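Local coordinates for protein immunomodulatory active chitinase (Trichuris suis, PDB 6G9E) that probably binds and hydrolyses chitin as a class II chitinase of glycoside hydrolase family 18, at residues A[275-280]-A[306-311]; A[279-284]-A[334-339]. All coordinates share one frame; numbering follows the deposited sequence.

Contact 1 (A[275-280]-A[306-311]); sequences YGRGWT and AGVISY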
loop_
_atom_site.group_PDB
_atom_site.type_symbol
_atom_site.label_atom_id
_atom_site.label_comp_id
_atom_site.label_asym_id
_atom_site.label_seq_id
_atom_site.Cartn_x
_atom_site.Cartn_y
_atom_site.Cartn_z
ATOM N N TYR A 275 -6.272 0.695 -7.230
ATOM C CA TYR A 275 -7.685 0.440 -7.050
ATOM C C TYR A 275 -8.409 1.782 -6.951
ATOM O O TYR A 275 -7.797 2.850 -6.816
ATOM C CB TYR A 275 -7.935 -0.395 -5.790
ATOM C CG TYR A 275 -7.547 0.368 -4.554
ATOM C CD1 TYR A 275 -6.213 0.468 -4.169
ATOM C CD2 TYR A 275 -8.503 1.031 -3.793
ATOM C CE1 TYR A 275 -5.845 1.196 -3.055
ATOM C CE2 TYR A 275 -8.143 1.769 -2.670
ATOM C CZ TYR A 275 -6.807 1.844 -2.314
ATOM O OH TYR A 275 -6.432 2.565 -1.214
ATOM N N GLY A 276 -9.735 1.727 -7.028
ATOM C CA GLY A 276 -10.548 2.894 -6.788
ATOM C C GLY A 276 -11.579 2.610 -5.710
ATOM O O GLY A 276 -11.789 1.461 -5.300
ATOM N N ARG A 277 -12.216 3.686 -5.252
ATOM C CA ARG A 277 -13.390 3.598 -4.400
ATOM C C ARG A 277 -14.568 4.276 -5.087
ATOM O O ARG A 277 -14.395 5.205 -5.889
ATOM C CB ARG A 277 -13.128 4.220 -3.044
ATOM C CG ARG A 277 -11.949 3.611 -2.336
ATOM C CD ARG A 277 -11.912 4.087 -0.917
ATOM N NE ARG A 277 -10.965 3.337 -0.101
ATOM C CZ ARG A 277 -11.175 2.105 0.334
ATOM N NH1 ARG A 277 -12.289 1.467 0.012
ATOM N NH2 ARG A 277 -10.271 1.506 1.087
ATOM N N GLY A 278 -15.767 3.793 -4.778
ATOM C CA GLY A 278 -16.957 4.232 -5.483
ATOM C C GLY A 278 -18.199 4.246 -4.621
ATOM O O GLY A 278 -18.339 3.459 -3.675
ATOM N N TRP A 279 -19.135 5.128 -4.991
ATOM C CA TRP A 279 -20.435 5.258 -4.350
ATOM C C TRP A 279 -21.562 4.956 -5.334
ATOM O O TRP A 279 -21.395 5.052 -6.552
ATOM C CB TRP A 279 -20.658 6.671 -3.800
ATOM C CG TRP A 279 -19.696 7.155 -2.757
ATOM C CD1 TRP A 279 -19.950 7.318 -1.430
ATOM C CD2 TRP A 279 -18.349 7.590 -2.961
ATOM N NE1 TRP A 279 -18.845 7.814 -0.791
ATOM C CE2 TRP A 279 -17.846 7.991 -1.710
ATOM C CE3 TRP A 279 -17.516 7.668 -4.077
ATOM C CZ2 TRP A 279 -16.543 8.458 -1.542
ATOM C CZ3 TRP A 279 -16.228 8.139 -3.908
ATOM C CH2 TRP A 279 -15.751 8.524 -2.651
ATOM N N THR A 280 -22.723 4.596 -4.780
ATOM C CA THR A 280 -23.994 4.675 -5.490
ATOM C C THR A 280 -24.565 6.076 -5.303
ATOM O O THR A 280 -24.884 6.481 -4.177
ATOM C CB THR A 280 -25.009 3.646 -4.996
ATOM O OG1 THR A 280 -24.581 2.322 -5.329
ATOM C CG2 THR A 280 -26.343 3.901 -5.668
ATOM N N ALA A 306 -17.951 -4.367 -2.234
ATOM C CA ALA A 306 -18.683 -3.127 -2.448
ATOM C C ALA A 306 -17.815 -1.929 -2.070
ATOM O O ALA A 306 -17.019 -1.987 -1.129
ATOM C CB ALA A 306 -19.979 -3.135 -1.629
ATOM N N GLY A 307 -17.957 -0.841 -2.823
ATOM C CA GLY A 307 -17.220 0.377 -2.535
ATOM C C GLY A 307 -15.798 0.410 -3.053
ATOM O O GLY A 307 -15.070 1.376 -2.772
ATOM N N VAL A 308 -15.393 -0.595 -3.825
ATOM C CA VAL A 308 -14.015 -0.775 -4.259
ATOM C C VAL A 308 -14.024 -1.309 -5.686
ATOM O O VAL A 308 -14.849 -2.159 -6.037
ATOM C CB VAL A 308 -13.267 -1.737 -3.303
ATOM C CG1 VAL A 308 -12.021 -2.287 -3.949
ATOM C CG2 VAL A 308 -12.941 -1.041 -1.983
ATOM N N ILE A 309 -13.103 -0.815 -6.509
ATOM C CA ILE A 309 -12.936 -1.291 -7.877
ATOM C C ILE A 309 -11.446 -1.449 -8.168
ATOM O O ILE A 309 -10.637 -0.591 -7.793
ATOM C CB ILE A 309 -13.616 -0.333 -8.886
ATOM C CG1 ILE A 309 -13.506 -0.870 -10.318
ATOM C CG2 ILE A 309 -13.080 1.093 -8.759
ATOM C CD1 ILE A 309 -14.737 -0.550 -11.170
ATOM N N SER A 310 -11.079 -2.559 -8.816
ATOM C CA SER A 310 -9.729 -2.696 -9.355
ATOM C C SER A 310 -9.581 -1.864 -10.626
ATOM O O SER A 310 -10.570 -1.526 -11.298
ATOM C CB SER A 310 -9.403 -4.153 -9.673
ATOM O OG SER A 310 -9.985 -4.555 -10.908
ATOM N N TYR A 311 -8.325 -1.538 -10.963
ATOM C CA TYR A 311 -8.108 -0.730 -12.155
ATOM C C TYR A 311 -8.620 -1.454 -13.389
ATOM O O TYR A 311 -9.324 -0.872 -14.219
ATOM C CB TYR A 311 -6.640 -0.371 -12.330
ATOM C CG TYR A 311 -6.407 0.298 -13.691
ATOM C CD1 TYR A 311 -6.961 1.544 -13.983
ATOM C CD2 TYR A 311 -5.673 -0.338 -14.691
ATOM C CE1 TYR A 311 -6.772 2.142 -15.213
ATOM C CE2 TYR A 311 -5.474 0.249 -15.923
ATOM C CZ TYR A 311 -6.028 1.490 -16.189
ATOM O OH TYR A 311 -5.836 2.084 -17.432
#
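Gly276 and Ile309 form a hydrogen-bonded antiparallel pair, the central backbone pair of the contact between 275-280 and 306-311; the short strand axes run at 147° to each other. Gly276 N donates to Ile309 O at 2.6 Å, approaching in the carbonyl plane, and Ile309 N returns a bond to Gly276 O at 2.9 Å from above that carbonyl's plane. Two residues further along, Gly278 N reaches Gly307 O at 3.2 Å, but the donor stands 70° out of the carbonyl plane, so the pairing is less regular where 306-311 turns into the strand.

Weaker CA-H...O contacts supplement these bonds. Val308 CA lies 3.3 Å from Gly276 O, and Arg277 CA lies 3.2 Å from Gly307 O, so each of these two carbonyls meets both an N-H and a C-H.

Side-chain packing differs between the faces. On the face of Tyr275 and Arg277, the arginine and Val308 run side by side, with Arg277 NH1 in van der Waals contact with Val308 CG2 at 3.3 Å. The arginine starts beside its own backbone N (chi1 -57°) and stays extended as far as NE; Tyr275 CE2 sits 3.9 Å above one guanidinium face, toward its rim. On the other face Ile309 CG2 rests 3.7 Å from Gly276 CA, while the rest of the side chain continues to Val314 and Lys317 of helix 311-318, which Ser310 N-caps.

Polar ends point beyond the pair: Arg277 NH2 forms a salt bridge with Asp221 OD1, which also hydrogen-bonds Tyr275 OH. The chemistry thus divides in two: mostly buried main-chain bonds join the strands, while Arg277 and Tyr275, the ring edge lying over a guanidinium face, send two polar groups to one carboxylate oxygen of Asp221.

Contact 2 (A[279-284]-A[334-339]); sequences WTLSDA and YLVQGN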
loop_
_atom_site.group_PDB
_atom_site.type_symbol
_atom_site.label_atom_id
_atom_site.label_comp_id
_atom_site.label_asym_id
_atom_site.label_seq_id
_atom_site.Cartn_x
_atom_site.Cartn_y
_atom_site.Cartn_z
ATOM N N TRP A 279 -19.135 5.128 -4.991
ATOM C CA TRP A 279 -20.435 5.258 -4.350
ATOM C C TRP A 279 -21.562 4.956 -5.334
ATOM O O TRP A 279 -21.395 5.052 -6.552
ATOM C CB TRP A 279 -20.658 6.671 -3.800
ATOM C CG TRP A 279 -19.696 7.155 -2.757
ATOM C CD1 TRP A 279 -19.950 7.318 -1.430
ATOM C CD2 TRP A 279 -18.349 7.590 -2.961
ATOM N NE1 TRP A 279 -18.845 7.814 -0.791
ATOM C CE2 TRP A 279 -17.846 7.991 -1.710
ATOM C CE3 TRP A 279 -17.516 7.668 -4.077
ATOM C CZ2 TRP A 279 -16.543 8.458 -1.542
ATOM C CZ3 TRP A 279 -16.228 8.139 -3.908
ATOM C CH2 TRP A 279 -15.751 8.524 -2.651
ATOM N N THR A 280 -22.723 4.596 -4.780
ATOM C CA THR A 280 -23.994 4.675 -5.490
ATOM C C THR A 280 -24.565 6.076 -5.303
ATOM O O THR A 280 -24.884 6.481 -4.177
ATOM C CB THR A 280 -25.009 3.646 -4.996
ATOM O OG1 THR A 280 -24.581 2.322 -5.329
ATOM C CG2 THR A 280 -26.343 3.901 -5.668
ATOM N N LEU A 281 -24.698 6.803 -6.409
ATOM C CA LEU A 281 -25.148 8.186 -6.364
ATOM C C LEU A 281 -26.597 8.293 -5.885
ATOM O O LEU A 281 -27.463 7.508 -6.281
ATOM C CB LEU A 281 -25.004 8.817 -7.746
ATOM C CG LEU A 281 -23.569 9.048 -8.233
ATOM C CD1 LEU A 281 -23.536 9.366 -9.730
ATOM C CD2 LEU A 281 -22.895 10.157 -7.424
ATOM N N SER A 282 -26.848 9.286 -5.023
ATOM C CA SER A 282 -28.209 9.590 -4.591
ATOM C C SER A 282 -29.100 10.043 -5.756
ATOM O O SER A 282 -30.318 9.837 -5.718
ATOM C CB SER A 282 -28.173 10.668 -3.502
ATOM O OG SER A 282 -28.152 10.112 -2.204
ATOM N N ASP A 283 -28.520 10.652 -6.790
ATOM C CA ASP A 283 -29.259 11.212 -7.915
ATOM C C ASP A 283 -28.323 11.167 -9.113
ATOM O O ASP A 283 -27.284 11.837 -9.099
ATOM C CB ASP A 283 -29.691 12.653 -7.596
ATOM C CG ASP A 283 -30.484 13.334 -8.734
ATOM O OD1 ASP A 283 -30.212 13.101 -9.936
ATOM O OD2 ASP A 283 -31.383 14.145 -8.404
ATOM N N ALA A 284 -28.669 10.378 -10.141
ATOM C CA ALA A 284 -27.677 10.182 -11.219
ATOM C C ALA A 284 -27.508 11.392 -12.095
ATOM O O ALA A 284 -26.879 11.305 -13.151
ATOM C CB ALA A 284 -28.034 8.975 -12.087
ATOM N N TYR A 334 -12.148 10.605 -12.156
ATOM C CA TYR A 334 -13.262 9.815 -11.655
ATOM C C TYR A 334 -14.059 9.265 -12.832
ATOM O O TYR A 334 -13.863 9.653 -13.988
ATOM C CB TYR A 334 -14.144 10.594 -10.660
ATOM C CG TYR A 334 -14.926 11.803 -11.145
ATOM C CD1 TYR A 334 -16.262 11.691 -11.514
ATOM C CD2 TYR A 334 -14.361 13.071 -11.142
ATOM C CE1 TYR A 334 -16.996 12.802 -11.916
ATOM C CE2 TYR A 334 -15.081 14.185 -11.543
ATOM C CZ TYR A 334 -16.400 14.047 -11.931
ATOM O OH TYR A 334 -17.124 15.158 -12.325
ATOM N N LEU A 335 -14.923 8.297 -12.516
ATOM C CA LEU A 335 -15.660 7.509 -13.495
ATOM C C LEU A 335 -17.133 7.480 -13.125
ATOM O O LEU A 335 -17.475 7.113 -11.993
ATOM C CB LEU A 335 -15.119 6.082 -13.542
ATOM C CG LEU A 335 -15.679 5.076 -14.545
ATOM C CD1 LEU A 335 -15.151 5.361 -15.936
ATOM C CD2 LEU A 335 -15.297 3.673 -14.116
ATOM N N VAL A 336 -18.004 7.846 -14.078
ATOM C CA VAL A 336 -19.451 7.781 -13.883
ATOM C C VAL A 336 -20.066 6.815 -14.882
ATOM O O VAL A 336 -19.641 6.716 -16.040
ATOM C CB VAL A 336 -20.158 9.141 -14.013
ATOM C CG1 VAL A 336 -21.474 9.063 -13.323
ATOM C CG2 VAL A 336 -19.313 10.247 -13.419
ATOM N N GLN A 337 -21.110 6.128 -14.421
ATOM C CA GLN A 337 -21.861 5.173 -15.222
ATOM C C GLN A 337 -23.123 4.779 -14.477
ATOM O O GLN A 337 -23.066 3.996 -13.518
ATOM C CB GLN A 337 -21.029 3.933 -15.520
ATOM C CG GLN A 337 -21.772 2.795 -16.199
ATOM C CD GLN A 337 -20.893 1.545 -16.343
ATOM O OE1 GLN A 337 -20.441 1.220 -17.446
ATOM N NE2 GLN A 337 -20.641 0.845 -15.220
ATOM N N GLY A 338 -24.265 5.317 -14.902
ATOM C CA GLY A 338 -25.476 5.056 -14.155
ATOM C C GLY A 338 -25.400 5.798 -12.842
ATOM O O GLY A 338 -24.849 6.895 -12.764
ATOM N N ASN A 339 -25.939 5.198 -11.793
ATOM C CA ASN A 339 -25.788 5.775 -10.465
ATOM C C ASN A 339 -24.457 5.395 -9.789
ATOM O O ASN A 339 -24.332 5.536 -8.566
ATOM C CB ASN A 339 -26.969 5.366 -9.582
ATOM C CG ASN A 339 -27.191 3.862 -9.554
ATOM O OD1 ASN A 339 -26.557 3.097 -10.292
ATOM N ND2 ASN A 339 -28.103 3.432 -8.695
#
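Thr280 CG2 and the side chain of Asn339 meet because the threonine methyl is anti to its backbone N, whereas Asn339 CG sits between N and carbonyl carbon (chi1 53°). The two side chains consequently run alongside each other, with CG2 3.5 Å from Asn339 ND2. Leu281, its CG beside the backbone N (chi1 -69°), passes along the Asn339 carbonyl, CB being 3.4 Å from that O.

The same oxygen accepts the one hydrogen bond across the contact, from Leu281 N at 2.5 Å, with the donor tilted 17° from the carbonyl plane. Thr280 CA adds a C-H contact to it at 3.2 Å. Beyond, Leu281 CD1 approaches Val336 CG1 at 4.2 Å, and both side chains also touch Trp341. Ala284 CB, 3.9 Å from Gly338 O, flanks the turn where it is open to solvent. Thr280 OG1 is engaged elsewhere, by Ser296 O and Gln340 NE2.

Gly338, with positive phi, and Asn339 have backbone torsions close to those of a type II' beta turn. The arrangement is that of a tight two-residue beta-hairpin turn, linking strands 332-337 and 340-343, docked against the end of strand 268-281.

Overall arrangement
Strand 268-281 carries both contacts, which share Trp279 and Thr280 and have centres about 11 Å apart. The centre of contact 1 is about 16 Å, and that of contact 2 about 26 Å, from the centre of the chain, so the pair follows the strand outward from the barrel. Along the chain the common strand comes first, then 306-311, then 334-339. In the family 18 TIM barrel this is the seventh barrel strand, pairing in parallel with 215-218 and 364-368; its far part runs on into the alpha+beta insertion that precedes the eighth strand. The contacts therefore join successive pieces of that insertion to the outer part of a barrel strand interrupted by a bulge or short loop.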